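Local coordinates for protein glucosamine--fructose-6-phosphate aminotransferase [isomerizing] (Francisella tularensis subsp. tularensis, PDB 3TBF) that probably catalyses, as the isomerase part of glucosamine-6-phosphate synthase, formation of glucosamine 6-phosphate from fructose 6-phosphate using glutamine-derived ammonia, at residues Y19-A24 with A166-L171; A173-T178 with H332-P337; T215-I220 with L344-Y349; E287-T292 with K312-R317; L326-G331 with V338-P343. All coordinates share one frame; numbering follows the deposited sequence.

Contact 1. Residues Y19-A24 with A166-L171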
# COMPACT_ATOMS: atom_id res chain seq x y z
N TYR A 19 -18.61 5.79 -21.02
CA TYR A 19 -20.02 5.55 -21.34
C TYR A 19 -20.33 4.18 -21.88
O TYR A 19 -21.48 3.87 -21.97
CB TYR A 19 -20.59 6.59 -22.29
CG TYR A 19 -21.06 7.81 -21.56
CD1 TYR A 19 -20.17 8.79 -21.17
CD2 TYR A 19 -22.40 7.99 -21.27
CE1 TYR A 19 -20.61 9.93 -20.51
CE2 TYR A 19 -22.84 9.12 -20.62
CZ TYR A 19 -21.94 10.10 -20.25
OH TYR A 19 -22.35 11.22 -19.56
N GLU A 20 -19.32 3.36 -22.19
CA GLU A 20 -19.56 1.97 -22.58
C GLU A 20 -19.69 1.06 -21.36
O GLU A 20 -19.95 -0.12 -21.48
CB GLU A 20 -18.40 1.45 -23.38
CG GLU A 20 -18.36 1.82 -24.84
CD GLU A 20 -17.20 1.10 -25.57
OE1 GLU A 20 -16.03 1.54 -25.49
OE2 GLU A 20 -17.48 0.06 -26.21
N GLN A 21 -19.47 1.58 -20.17
CA GLN A 21 -19.34 0.70 -19.02
C GLN A 21 -20.58 -0.06 -18.67
O GLN A 21 -20.52 -1.19 -18.28
CB GLN A 21 -18.78 1.47 -17.80
CG GLN A 21 -17.31 1.74 -17.97
CD GLN A 21 -16.74 2.54 -16.89
OE1 GLN A 21 -15.84 2.08 -16.13
NE2 GLN A 21 -17.16 3.78 -16.83
N PRO A 22 -21.73 0.54 -18.83
CA PRO A 22 -22.95 -0.27 -18.58
C PRO A 22 -23.07 -1.49 -19.49
O PRO A 22 -23.42 -2.54 -19.03
CB PRO A 22 -24.08 0.73 -18.85
CG PRO A 22 -23.48 2.01 -18.49
CD PRO A 22 -22.07 1.94 -19.07
N GLU A 23 -22.79 -1.32 -20.77
CA GLU A 23 -22.73 -2.45 -21.72
C GLU A 23 -21.60 -3.43 -21.31
O GLU A 23 -21.80 -4.63 -21.17
CB GLU A 23 -22.53 -1.89 -23.15
CG GLU A 23 -22.59 -2.92 -24.27
CD GLU A 23 -22.04 -2.39 -25.63
OE1 GLU A 23 -21.92 -1.13 -25.77
OE2 GLU A 23 -21.71 -3.24 -26.52
N ALA A 24 -20.43 -2.89 -21.06
CA ALA A 24 -19.27 -3.73 -20.75
C ALA A 24 -19.47 -4.54 -19.49
O ALA A 24 -19.18 -5.74 -19.43
CB ALA A 24 -18.02 -2.86 -20.61
N ALA A 166 -11.89 -1.21 -18.43
CA ALA A 166 -11.06 -2.36 -18.04
C ALA A 166 -11.06 -2.53 -16.52
O ALA A 166 -10.97 -3.64 -16.03
CB ALA A 166 -9.67 -2.20 -18.52
N PHE A 167 -11.13 -1.44 -15.77
CA PHE A 167 -11.14 -1.53 -14.35
C PHE A 167 -12.46 -2.04 -13.79
O PHE A 167 -12.47 -2.94 -12.97
CB PHE A 167 -10.83 -0.18 -13.73
CG PHE A 167 -10.91 -0.17 -12.23
CD1 PHE A 167 -9.92 -0.73 -11.48
CD2 PHE A 167 -11.96 0.42 -11.59
CE1 PHE A 167 -9.97 -0.69 -10.07
CE2 PHE A 167 -12.04 0.47 -10.20
CZ PHE A 167 -11.08 -0.11 -9.43
N THR A 168 -13.57 -1.47 -14.25
CA THR A 168 -14.86 -1.88 -13.77
C THR A 168 -15.19 -3.32 -14.16
O THR A 168 -15.72 -4.03 -13.33
CB THR A 168 -15.94 -0.91 -14.19
OG1 THR A 168 -15.87 -0.66 -15.59
CG2 THR A 168 -15.81 0.38 -13.37
N THR A 169 -14.84 -3.73 -15.38
CA THR A 169 -15.02 -5.11 -15.77
C THR A 169 -14.10 -6.07 -15.05
O THR A 169 -14.47 -7.24 -14.82
CB THR A 169 -14.88 -5.33 -17.30
OG1 THR A 169 -13.56 -4.99 -17.73
CG2 THR A 169 -15.89 -4.49 -18.07
N GLN A 170 -12.90 -5.61 -14.66
CA GLN A 170 -12.07 -6.47 -13.81
C GLN A 170 -12.70 -6.65 -12.45
O GLN A 170 -12.76 -7.77 -11.94
CB GLN A 170 -10.66 -5.98 -13.70
CG GLN A 170 -9.87 -6.17 -14.99
CD GLN A 170 -8.63 -5.28 -15.03
OE1 GLN A 170 -8.34 -4.58 -14.06
NE2 GLN A 170 -7.88 -5.35 -16.11
N LEU A 171 -13.23 -5.59 -11.88
CA LEU A 171 -14.00 -5.71 -10.64
C LEU A 171 -15.16 -6.68 -10.79
O LEU A 171 -15.35 -7.57 -10.00
CB LEU A 171 -14.55 -4.35 -10.24
CG LEU A 171 -13.85 -3.42 -9.20
CD1 LEU A 171 -12.53 -3.88 -8.67
CD2 LEU A 171 -13.76 -2.02 -9.72

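Contact 2. Residues A173-T178 with H332-P337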
# COMPACT_ATOMS: atom_id res chain seq x y z
N ALA A 173 -15.58 -9.15 -12.92
CA ALA A 173 -15.08 -10.52 -13.05
C ALA A 173 -14.68 -11.06 -11.67
O ALA A 173 -14.92 -12.23 -11.36
CB ALA A 173 -13.92 -10.58 -14.02
N LEU A 174 -14.02 -10.23 -10.86
CA LEU A 174 -13.55 -10.69 -9.55
C LEU A 174 -14.71 -10.97 -8.62
O LEU A 174 -14.60 -11.88 -7.82
CB LEU A 174 -12.58 -9.68 -8.93
CG LEU A 174 -11.14 -9.68 -9.50
CD1 LEU A 174 -10.41 -8.32 -9.33
CD2 LEU A 174 -10.31 -10.79 -8.93
N ALA A 175 -15.80 -10.21 -8.72
CA ALA A 175 -17.03 -10.47 -7.96
C ALA A 175 -17.65 -11.79 -8.34
O ALA A 175 -18.13 -12.51 -7.47
CB ALA A 175 -18.10 -9.39 -8.19
N ILE A 176 -17.67 -12.09 -9.63
CA ILE A 176 -18.22 -13.34 -10.11
C ILE A 176 -17.37 -14.53 -9.62
O ILE A 176 -17.90 -15.48 -9.09
CB ILE A 176 -18.30 -13.36 -11.65
CG1 ILE A 176 -19.43 -12.46 -12.11
CG2 ILE A 176 -18.46 -14.79 -12.22
CD1 ILE A 176 -19.28 -12.08 -13.58
N PHE A 177 -16.07 -14.45 -9.80
CA PHE A 177 -15.11 -15.38 -9.21
C PHE A 177 -15.33 -15.57 -7.69
O PHE A 177 -15.33 -16.69 -7.19
CB PHE A 177 -13.68 -14.88 -9.49
CG PHE A 177 -12.61 -15.62 -8.76
CD1 PHE A 177 -12.35 -16.92 -9.06
CD2 PHE A 177 -11.87 -15.00 -7.78
CE1 PHE A 177 -11.37 -17.63 -8.39
CE2 PHE A 177 -10.89 -15.71 -7.10
CZ PHE A 177 -10.64 -17.03 -7.43
N THR A 178 -15.53 -14.49 -6.95
CA THR A 178 -15.82 -14.63 -5.53
C THR A 178 -17.00 -15.54 -5.32
O THR A 178 -16.93 -16.42 -4.48
CB THR A 178 -16.11 -13.29 -4.86
OG1 THR A 178 -14.92 -12.52 -4.86
CG2 THR A 178 -16.52 -13.45 -3.45
N HIS A 332 -24.89 -2.12 -2.76
CA HIS A 332 -24.23 -2.73 -1.61
C HIS A 332 -22.75 -3.12 -1.89
O HIS A 332 -22.05 -2.44 -2.64
CB HIS A 332 -25.10 -3.89 -1.09
CG HIS A 332 -26.49 -3.47 -0.74
ND1 HIS A 332 -26.76 -2.45 0.16
CD2 HIS A 332 -27.70 -3.92 -1.17
CE1 HIS A 332 -28.07 -2.30 0.26
NE2 HIS A 332 -28.66 -3.18 -0.53
N ASP A 333 -22.26 -4.18 -1.28
CA ASP A 333 -20.82 -4.44 -1.31
C ASP A 333 -20.29 -4.73 -2.67
O ASP A 333 -19.13 -4.46 -2.97
CB ASP A 333 -20.45 -5.64 -0.43
CG ASP A 333 -20.38 -5.30 1.06
OD1 ASP A 333 -20.57 -4.09 1.45
OD2 ASP A 333 -20.08 -6.28 1.82
N PHE A 334 -21.11 -5.34 -3.50
CA PHE A 334 -20.60 -5.77 -4.78
C PHE A 334 -20.75 -4.64 -5.79
O PHE A 334 -19.82 -4.36 -6.58
CB PHE A 334 -21.24 -7.05 -5.24
CG PHE A 334 -20.73 -8.26 -4.53
CD1 PHE A 334 -19.46 -8.72 -4.77
CD2 PHE A 334 -21.51 -8.97 -3.67
CE1 PHE A 334 -18.97 -9.88 -4.13
CE2 PHE A 334 -21.05 -10.12 -3.08
CZ PHE A 334 -19.76 -10.57 -3.31
N SER A 335 -21.88 -3.94 -5.74
CA SER A 335 -22.13 -2.92 -6.72
C SER A 335 -21.45 -1.61 -6.43
O SER A 335 -20.96 -0.96 -7.33
CB SER A 335 -23.66 -2.70 -6.92
OG SER A 335 -24.34 -2.26 -5.75
N ALA A 336 -21.38 -1.23 -5.17
CA ALA A 336 -20.99 0.14 -4.83
C ALA A 336 -19.58 0.46 -5.23
O ALA A 336 -19.32 1.54 -5.72
CB ALA A 336 -21.27 0.48 -3.34
N PRO A 337 -18.65 -0.48 -5.07
CA PRO A 337 -17.30 -0.14 -5.53
C PRO A 337 -17.18 0.22 -7.01
O PRO A 337 -16.43 1.13 -7.39
CB PRO A 337 -16.51 -1.43 -5.25
CG PRO A 337 -17.26 -2.00 -4.00
CD PRO A 337 -18.71 -1.78 -4.38

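Contact 3. Residues T215-I220 with L344-Y349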
# COMPACT_ATOMS: atom_id res chain seq x y z
N THR A 215 -22.67 16.17 -16.03
CA THR A 215 -22.82 17.61 -16.13
C THR A 215 -22.43 18.32 -14.84
O THR A 215 -21.65 19.28 -14.88
CB THR A 215 -24.29 17.96 -16.59
OG1 THR A 215 -24.47 17.50 -17.95
CG2 THR A 215 -24.58 19.46 -16.49
N GLU A 216 -22.93 17.85 -13.69
CA GLU A 216 -22.52 18.45 -12.40
C GLU A 216 -21.00 18.30 -12.14
O GLU A 216 -20.38 19.22 -11.57
CB GLU A 216 -23.25 17.80 -11.24
CG GLU A 216 -24.48 18.57 -10.77
CD GLU A 216 -25.70 17.71 -10.47
OE1 GLU A 216 -25.74 16.47 -10.72
OE2 GLU A 216 -26.67 18.34 -9.98
N ILE A 217 -20.42 17.17 -12.55
CA ILE A 217 -18.98 16.98 -12.35
C ILE A 217 -18.19 17.92 -13.25
O ILE A 217 -17.15 18.47 -12.81
CB ILE A 217 -18.53 15.55 -12.52
CG1 ILE A 217 -19.10 14.70 -11.38
CG2 ILE A 217 -17.04 15.46 -12.52
CD1 ILE A 217 -19.22 13.25 -11.73
N ASP A 218 -18.71 18.19 -14.44
CA ASP A 218 -18.12 19.20 -15.30
C ASP A 218 -18.07 20.55 -14.60
O ASP A 218 -17.01 21.13 -14.52
CB ASP A 218 -18.88 19.32 -16.62
CG ASP A 218 -18.10 20.09 -17.67
OD1 ASP A 218 -17.02 20.59 -17.34
OD2 ASP A 218 -18.57 20.18 -18.82
N GLN A 219 -19.19 21.02 -14.08
CA GLN A 219 -19.24 22.28 -13.33
C GLN A 219 -18.23 22.33 -12.17
O GLN A 219 -17.52 23.30 -12.04
CB GLN A 219 -20.61 22.51 -12.74
CG GLN A 219 -21.73 22.81 -13.73
CD GLN A 219 -23.15 22.63 -13.09
OE1 GLN A 219 -23.30 22.70 -11.85
NE2 GLN A 219 -24.18 22.38 -13.93
N ILE A 220 -18.20 21.30 -11.34
CA ILE A 220 -17.26 21.16 -10.21
C ILE A 220 -15.77 21.23 -10.61
O ILE A 220 -14.93 21.85 -9.96
CB ILE A 220 -17.44 19.78 -9.58
CG1 ILE A 220 -18.71 19.70 -8.75
CG2 ILE A 220 -16.29 19.43 -8.70
CD1 ILE A 220 -18.84 18.31 -8.09
N LEU A 344 -15.50 9.25 -10.28
CA LEU A 344 -14.13 9.56 -10.14
C LEU A 344 -13.51 9.54 -11.53
O LEU A 344 -12.60 10.32 -11.84
CB LEU A 344 -13.49 8.56 -9.19
CG LEU A 344 -14.09 8.46 -7.77
CD1 LEU A 344 -13.24 7.55 -6.85
CD2 LEU A 344 -14.24 9.85 -7.15
N GLN A 345 -14.00 8.69 -12.42
CA GLN A 345 -13.44 8.68 -13.78
C GLN A 345 -13.86 9.95 -14.46
O GLN A 345 -13.07 10.54 -15.17
CB GLN A 345 -13.92 7.51 -14.62
CG GLN A 345 -13.68 6.19 -14.02
CD GLN A 345 -14.45 5.09 -14.69
OE1 GLN A 345 -15.61 5.27 -15.10
NE2 GLN A 345 -13.80 3.95 -14.85
N LEU A 346 -15.11 10.36 -14.26
CA LEU A 346 -15.62 11.57 -14.91
C LEU A 346 -14.89 12.81 -14.39
O LEU A 346 -14.59 13.74 -15.14
CB LEU A 346 -17.11 11.69 -14.69
CG LEU A 346 -18.02 10.76 -15.52
CD1 LEU A 346 -19.53 10.94 -15.20
CD2 LEU A 346 -17.85 10.98 -16.98
N LEU A 347 -14.55 12.79 -13.12
CA LEU A 347 -13.84 13.88 -12.53
C LEU A 347 -12.53 14.02 -13.19
O LEU A 347 -12.10 15.14 -13.51
CB LEU A 347 -13.63 13.63 -11.05
CG LEU A 347 -12.96 14.81 -10.27
CD1 LEU A 347 -13.72 16.15 -10.43
CD2 LEU A 347 -12.75 14.47 -8.80
N SER A 348 -11.86 12.91 -13.40
CA SER A 348 -10.53 12.99 -13.93
C SER A 348 -10.58 13.39 -15.38
O SER A 348 -9.69 14.11 -15.84
CB SER A 348 -9.73 11.68 -13.75
OG SER A 348 -10.14 10.73 -14.74
N TYR A 349 -11.61 12.97 -16.09
CA TYR A 349 -11.79 13.41 -17.47
C TYR A 349 -11.97 14.91 -17.56
O TYR A 349 -11.24 15.58 -18.26
CB TYR A 349 -12.97 12.71 -18.13
CG TYR A 349 -13.30 13.29 -19.49
CD1 TYR A 349 -12.58 12.93 -20.63
CD2 TYR A 349 -14.35 14.23 -19.63
CE1 TYR A 349 -12.88 13.48 -21.89
CE2 TYR A 349 -14.65 14.79 -20.87
CZ TYR A 349 -13.91 14.41 -22.00
OH TYR A 349 -14.23 14.98 -23.20

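Contact 4. Residues E287-T292 with K312-R317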
# COMPACT_ATOMS: atom_id res chain seq x y z
N GLU A 287 -21.44 -0.06 7.25
CA GLU A 287 -21.25 -0.08 8.71
C GLU A 287 -20.37 1.05 9.23
O GLU A 287 -20.45 1.35 10.40
CB GLU A 287 -20.62 -1.42 9.17
CG GLU A 287 -21.37 -2.67 8.72
CD GLU A 287 -21.03 -3.09 7.27
OE1 GLU A 287 -19.83 -3.38 6.99
OE2 GLU A 287 -21.97 -3.12 6.40
N LEU A 288 -19.57 1.70 8.39
CA LEU A 288 -18.49 2.58 8.86
C LEU A 288 -18.74 4.07 8.63
O LEU A 288 -17.81 4.88 8.60
CB LEU A 288 -17.19 2.19 8.16
CG LEU A 288 -16.90 0.68 8.19
CD1 LEU A 288 -15.76 0.29 7.24
CD2 LEU A 288 -16.63 0.23 9.66
N LEU A 289 -20.02 4.41 8.48
CA LEU A 289 -20.41 5.75 8.13
C LEU A 289 -19.95 6.69 9.18
O LEU A 289 -19.27 7.68 8.90
CB LEU A 289 -21.93 5.81 7.95
CG LEU A 289 -22.52 7.19 7.70
CD1 LEU A 289 -21.93 7.88 6.44
CD2 LEU A 289 -24.09 7.02 7.65
N ASP A 290 -20.29 6.36 10.43
CA ASP A 290 -19.98 7.24 11.55
C ASP A 290 -18.46 7.44 11.69
O ASP A 290 -18.00 8.58 11.94
CB ASP A 290 -20.66 6.73 12.82
CG ASP A 290 -22.20 7.01 12.83
OD1 ASP A 290 -22.71 7.76 11.95
OD2 ASP A 290 -22.91 6.51 13.73
N LYS A 291 -17.67 6.40 11.47
CA LYS A 291 -16.21 6.59 11.50
C LYS A 291 -15.77 7.57 10.40
O LYS A 291 -14.92 8.44 10.63
CB LYS A 291 -15.41 5.30 11.27
CG LYS A 291 -15.87 4.03 11.95
CD LYS A 291 -15.72 4.07 13.42
CE LYS A 291 -16.25 2.74 14.02
NZ LYS A 291 -17.71 2.40 13.73
N THR A 292 -16.36 7.40 9.21
CA THR A 292 -15.95 8.17 8.05
C THR A 292 -16.33 9.64 8.21
O THR A 292 -15.53 10.54 7.94
CB THR A 292 -16.55 7.57 6.77
OG1 THR A 292 -15.80 6.40 6.40
CG2 THR A 292 -16.49 8.56 5.64
N LYS A 312 -27.27 7.93 -1.68
CA LYS A 312 -28.49 8.71 -1.34
C LYS A 312 -28.99 8.38 0.06
O LYS A 312 -29.41 9.27 0.77
CB LYS A 312 -29.63 8.46 -2.34
CG LYS A 312 -29.32 8.92 -3.82
CD LYS A 312 -30.51 8.62 -4.76
CE LYS A 312 -30.81 9.74 -5.79
NZ LYS A 312 -31.77 9.23 -6.90
N ALA A 313 -28.89 7.10 0.45
CA ALA A 313 -29.32 6.63 1.78
C ALA A 313 -28.52 7.17 2.97
O ALA A 313 -28.87 6.87 4.10
CB ALA A 313 -29.33 5.08 1.82
N VAL A 314 -27.48 7.98 2.75
CA VAL A 314 -26.73 8.54 3.87
C VAL A 314 -26.64 10.03 3.75
O VAL A 314 -26.11 10.67 4.62
CB VAL A 314 -25.27 7.92 4.01
CG1 VAL A 314 -25.37 6.37 4.17
CG2 VAL A 314 -24.34 8.35 2.83
N LYS A 315 -27.23 10.62 2.71
CA LYS A 315 -27.01 12.04 2.42
C LYS A 315 -27.52 13.00 3.49
O LYS A 315 -26.96 14.09 3.70
CB LYS A 315 -27.66 12.41 1.10
CG LYS A 315 -27.08 13.65 0.48
CD LYS A 315 -27.96 14.86 0.70
CE LYS A 315 -27.15 16.16 0.52
NZ LYS A 315 -27.27 16.74 -0.84
N GLU A 316 -28.59 12.61 4.16
CA GLU A 316 -29.15 13.39 5.25
C GLU A 316 -28.19 13.50 6.41
O GLU A 316 -28.13 14.52 7.07
CB GLU A 316 -30.44 12.76 5.74
CG GLU A 316 -31.64 13.66 5.54
CD GLU A 316 -31.85 14.05 4.07
OE1 GLU A 316 -31.16 15.02 3.63
OE2 GLU A 316 -32.69 13.39 3.39
N ARG A 317 -27.43 12.43 6.64
CA ARG A 317 -26.38 12.42 7.67
C ARG A 317 -25.08 13.14 7.27
O ARG A 317 -24.18 13.29 8.09
CB ARG A 317 -26.12 10.97 8.09
CG ARG A 317 -27.30 10.41 8.90
CD ARG A 317 -27.27 8.91 9.07
NE ARG A 317 -27.80 8.16 7.92
CZ ARG A 317 -27.87 6.83 7.87
NH1 ARG A 317 -27.44 6.09 8.89
NH2 ARG A 317 -28.37 6.21 6.80

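Contact 5. Residues L326-G331 with V338-P343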
# COMPACT_ATOMS: atom_id res chain seq x y z
N LEU A 326 -22.52 15.37 -4.14
CA LEU A 326 -23.25 14.73 -5.21
C LEU A 326 -23.68 13.39 -4.67
O LEU A 326 -22.89 12.72 -4.01
CB LEU A 326 -22.38 14.58 -6.47
CG LEU A 326 -22.38 15.82 -7.37
CD1 LEU A 326 -22.05 17.05 -6.55
CD2 LEU A 326 -21.42 15.77 -8.60
N GLU A 327 -24.91 13.00 -4.93
CA GLU A 327 -25.47 11.81 -4.34
C GLU A 327 -25.88 10.84 -5.42
O GLU A 327 -26.22 11.22 -6.52
CB GLU A 327 -26.66 12.16 -3.45
CG GLU A 327 -27.91 12.51 -4.19
CD GLU A 327 -29.09 12.78 -3.25
OE1 GLU A 327 -29.41 11.91 -2.39
OE2 GLU A 327 -29.70 13.87 -3.40
N LEU A 328 -25.86 9.56 -5.09
CA LEU A 328 -26.23 8.57 -6.05
C LEU A 328 -26.62 7.30 -5.35
O LEU A 328 -26.24 7.08 -4.23
CB LEU A 328 -25.03 8.32 -7.00
CG LEU A 328 -23.68 7.79 -6.50
CD1 LEU A 328 -22.95 7.09 -7.62
CD2 LEU A 328 -22.85 8.92 -6.01
N ASP A 329 -27.38 6.44 -6.02
CA ASP A 329 -27.66 5.11 -5.52
C ASP A 329 -26.53 4.21 -5.95
O ASP A 329 -26.30 4.05 -7.12
CB ASP A 329 -28.97 4.58 -6.10
CG ASP A 329 -29.40 3.25 -5.47
OD1 ASP A 329 -28.61 2.66 -4.66
OD2 ASP A 329 -30.55 2.83 -5.78
N ALA A 330 -25.82 3.64 -4.98
CA ALA A 330 -24.65 2.77 -5.24
C ALA A 330 -24.85 1.28 -4.90
O ALA A 330 -24.04 0.43 -5.31
CB ALA A 330 -23.44 3.30 -4.50
N GLY A 331 -25.88 0.95 -4.16
CA GLY A 331 -26.20 -0.43 -3.90
C GLY A 331 -25.36 -0.88 -2.73
O GLY A 331 -25.10 -0.10 -1.85
N VAL A 338 -17.92 -0.50 -7.85
CA VAL A 338 -18.00 -0.19 -9.26
C VAL A 338 -18.73 1.15 -9.49
O VAL A 338 -18.24 2.00 -10.20
CB VAL A 338 -18.75 -1.29 -10.04
CG1 VAL A 338 -18.83 -0.91 -11.53
CG2 VAL A 338 -18.11 -2.65 -9.83
N VAL A 339 -19.89 1.34 -8.87
CA VAL A 339 -20.68 2.55 -9.11
C VAL A 339 -19.91 3.82 -8.70
O VAL A 339 -19.85 4.80 -9.44
CB VAL A 339 -22.03 2.48 -8.46
CG1 VAL A 339 -22.85 3.81 -8.67
CG2 VAL A 339 -22.83 1.29 -9.03
N PHE A 340 -19.21 3.77 -7.58
CA PHE A 340 -18.57 4.96 -7.10
C PHE A 340 -17.35 5.27 -7.93
O PHE A 340 -16.86 6.40 -7.83
CB PHE A 340 -18.19 4.80 -5.66
CG PHE A 340 -19.26 5.14 -4.72
CD1 PHE A 340 -19.79 6.43 -4.71
CD2 PHE A 340 -19.72 4.22 -3.81
CE1 PHE A 340 -20.77 6.78 -3.82
CE2 PHE A 340 -20.70 4.56 -2.94
CZ PHE A 340 -21.25 5.84 -2.94
N THR A 341 -16.83 4.29 -8.70
CA THR A 341 -15.71 4.54 -9.60
C THR A 341 -16.04 5.52 -10.70
O THR A 341 -15.21 6.34 -11.08
CB THR A 341 -15.16 3.23 -10.25
OG1 THR A 341 -14.63 2.40 -9.23
CG2 THR A 341 -13.99 3.49 -11.14
N ILE A 342 -17.29 5.48 -11.19
CA ILE A 342 -17.66 6.25 -12.34
C ILE A 342 -17.47 7.78 -12.17
O ILE A 342 -16.91 8.42 -13.03
CB ILE A 342 -19.10 5.94 -12.73
CG1 ILE A 342 -19.36 4.42 -12.96
CG2 ILE A 342 -19.49 6.71 -13.95
CD1 ILE A 342 -18.38 3.61 -13.83
N PRO A 343 -17.96 8.36 -11.07
CA PRO A 343 -17.80 9.75 -10.84
C PRO A 343 -16.35 10.14 -10.80
O PRO A 343 -15.99 11.25 -11.19
CB PRO A 343 -18.40 9.96 -9.41
CG PRO A 343 -19.18 8.77 -9.07
CD PRO A 343 -18.94 7.74 -10.13

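Contact 1. Residues Y19-A24 with A166-L171
Gln-21 OE1 accepts a hydrogen bond from the hydroxyl of Thr-168, with OG1 lying 2.8 Å from OE1. The donor arrives at 118° to the amide C=O and tilted 28° from its plane, the two side chains crossing at about a right angle. With chi1 at 51°, Thr-168 turns OG1 into the notch between its backbone N and carbonyl carbon, which also brings its methyl CG2 to 3.2 Å from Gln-21 OE1. At the other end of the amide, NE2 bonds to Ile-18 O and to Gln-345 OE1 on helix 335-355, so both ends fix the rotation of the group. Helix 165-184, which carries Thr-168, belongs to the first of two SIS domains, and helix 21-30 from the N-terminal region packs against its start. One turn further along helix 21-30, Ala-24 CB meets Thr-169 CG2 at 3.7 Å, methyl to methyl, while Thr-169 OG1 turns back to Lys-165 O.

Contact 2. Residues A173-T178 with H332-P337
This is a small, buried apolar contact between two SIS domains, made where Phe-334 meets Ala-175 and Thr-178. Each of these domains is built round a five-stranded parallel sheet flanked by helices. Helix 165-184 comes from the first domain, whereas Phe-334 sits in the second, in the turn leading into helix 335-355. The aromatic side chain does the reaching. Its CG lies anti to the carbonyl carbon (chi1 -76°), and the ring extends toward the helix, bringing CD1 to 3.7 Å from Ala-175 CB. That methyl approaches the ring obliquely. Thr-178 CG2 comes instead to the ring edge, close to its plane, at 4.3 Å from CZ. The small side chain of Ala-175 lets the ring come close to the helix, with the CA atoms of Ala-175 and Phe-334 6.7 Å apart. Trp-75 and Tyr-79 of helix 63-80 also meet the ring, and Leu-200 of helix 190-201 touches both Ala-175 and Phe-334. Thr-178 turns its hydroxyl back into its own helix and its methyl to the ring: OG1 donates to Leu-174 O at 3.0 Å, reaching that oxygen from the face opposite the one used by Thr-178 N.

Contact 3. Residues T215-I220 with L344-Y349
The flat group that matters here is a peptide: Ile-217 CG2 rests over one face of the amide joining Leu-346 to Leu-347, 3.7 Å from Leu-347 N. At the margin of that group the same methyl comes to 3.6 Å from Leu-347 CA, so a side chain of one helix lies directly on the backbone of the other. Such intimacy follows from the close approach of the two helices, whose CA atoms at Ile-217 and Leu-347 are 6.0 Å apart. The branches of Ile-217 divide the work. With chi1 at -68°, CG2 is set anti to the backbone N and pressed onto the peptide, whereas CG1 carries CD1 to 4.0 Å from Leu-346 CB. The side chains of Ile-217 and Leu-346 cross at about a right angle. Leu-347, its CG anti to its own N (chi1 -175°), runs out beside the peptide and turns CD1 to the side where the isoleucine methyl lies, 4.0 Å from Ile-217 CG2. Around this apolar core, Leu-326 of edge strand 324-328 packs on Ile-217, Ile-18 of helix 13-19 lies on Leu-346, and Phe-224 touches Leu-347, so helix 214-221 is bedded against both helix 335-355 and the second SIS domain's sheet.

Contact 4. Residues E287-T292 with K312-R317
Leu-289 and Val-314, whose CA atoms are 8.1 Å apart, face each other across two quite different pieces of backbone. In 287-292 the chain enters a helix: Leu-288 holds the N-cap position and its carbonyl O takes the N-H of Thr-292. Segment 312-317 follows strand 305-311 without regular helix or strand, with Lys-315 N bonded to Lys-312 O. One residue bridges the two, Leu-289, whose CG stands anti to the backbone N (chi1 174°) and carries its methyls across the gap. CD2 sits in the angle between two side chains, 3.8 Å from Val-314 CG1 and 3.7 Å from Arg-317 NH1. Leu-289 and Val-314 run past each other in opposite directions, whereas Leu-289 and Arg-317 cross nearly at right angles. The setting is a beta-alpha-beta crossover of the second SIS domain: helix 289-301 links the neighbouring parallel strands 278-283 and 305-311, and the contact lies beyond the end of the latter. CD2 is perched 3.5 Å above one face of the Arg-317 guanidinium, offset toward its rim. The bend at chi3 (-82°) folds the arginine back, and NH2 donates to Ala-313 O at 2.8 Å, nearly in the guanidinium plane, which steadies the flat group under the methyl. Asp-290 OD1 is 5.9 Å from Arg-317 NH1, too far for a salt bridge, though the opposite charges may attract weakly.

Contact 5. Residues L326-G331 with V338-P343
Leu-328 at the end of strand 324-328 and Ala-330 in the turn after it are two bumps, and Val-339 and Phe-340 shape the helical surface that receives them. The strand and helix run roughly antiparallel, at 149° with axes 10.5 Å apart, as part of the beta-loop-alpha connection that ends the second SIS domain. Leu-328 wedges its two methyls into the hollow between Val-339 and the Phe-340 ring. Its CD1 presses against Val-339 CG1 at 3.4 Å, a snug fit for two methyls, and brushes the Pro-343 ring more loosely, while CD2 comes obliquely to Phe-340 CE1 at 3.7 Å. The fork is set by chi1 of 62°, which tucks CG between the backbone N and carbonyl carbon. Ala-330 fills a second spot along the same ring, its CB 3.4 Å from Phe-340 CE2. Val-339 spreads its own two methyls under the bend in the chain, CG1 also lying 3.8 Å from Asp-329 O and CG2 4.0 Å from Ala-330 O. Ala-330 O is bonded to Ser-335 OG, and its N to Asp-311 OD2. The contact is thus apolar in its side chains, while the turn is held by polar bonds, one from the start of the same helix and one from Asp-311.

Helix 335-355 is the common thread: contacts 2, 5 and 3 are spaced along it, and contact 1 reaches it from outside. Contacts 1 and 2 share helix 165-184, their centres about 12 Å apart, so two places along one helix of the first SIS domain are in use. Contact 1 also meets contact 5 through Thr-168 and Val-338, whose CG2 and CG1 are 3.8 Å apart. Contact 5 lies nested within the loop closed by contact 3, and Leu-326 CD2 lies 3.7 Å from Ile-220 CD1. Contact 4 joins this network through Lys-312 N and Leu-328 O, 2.9 Å apart, a probable hydrogen bond from the residue just after strand 305-311 to the end of strand 324-328.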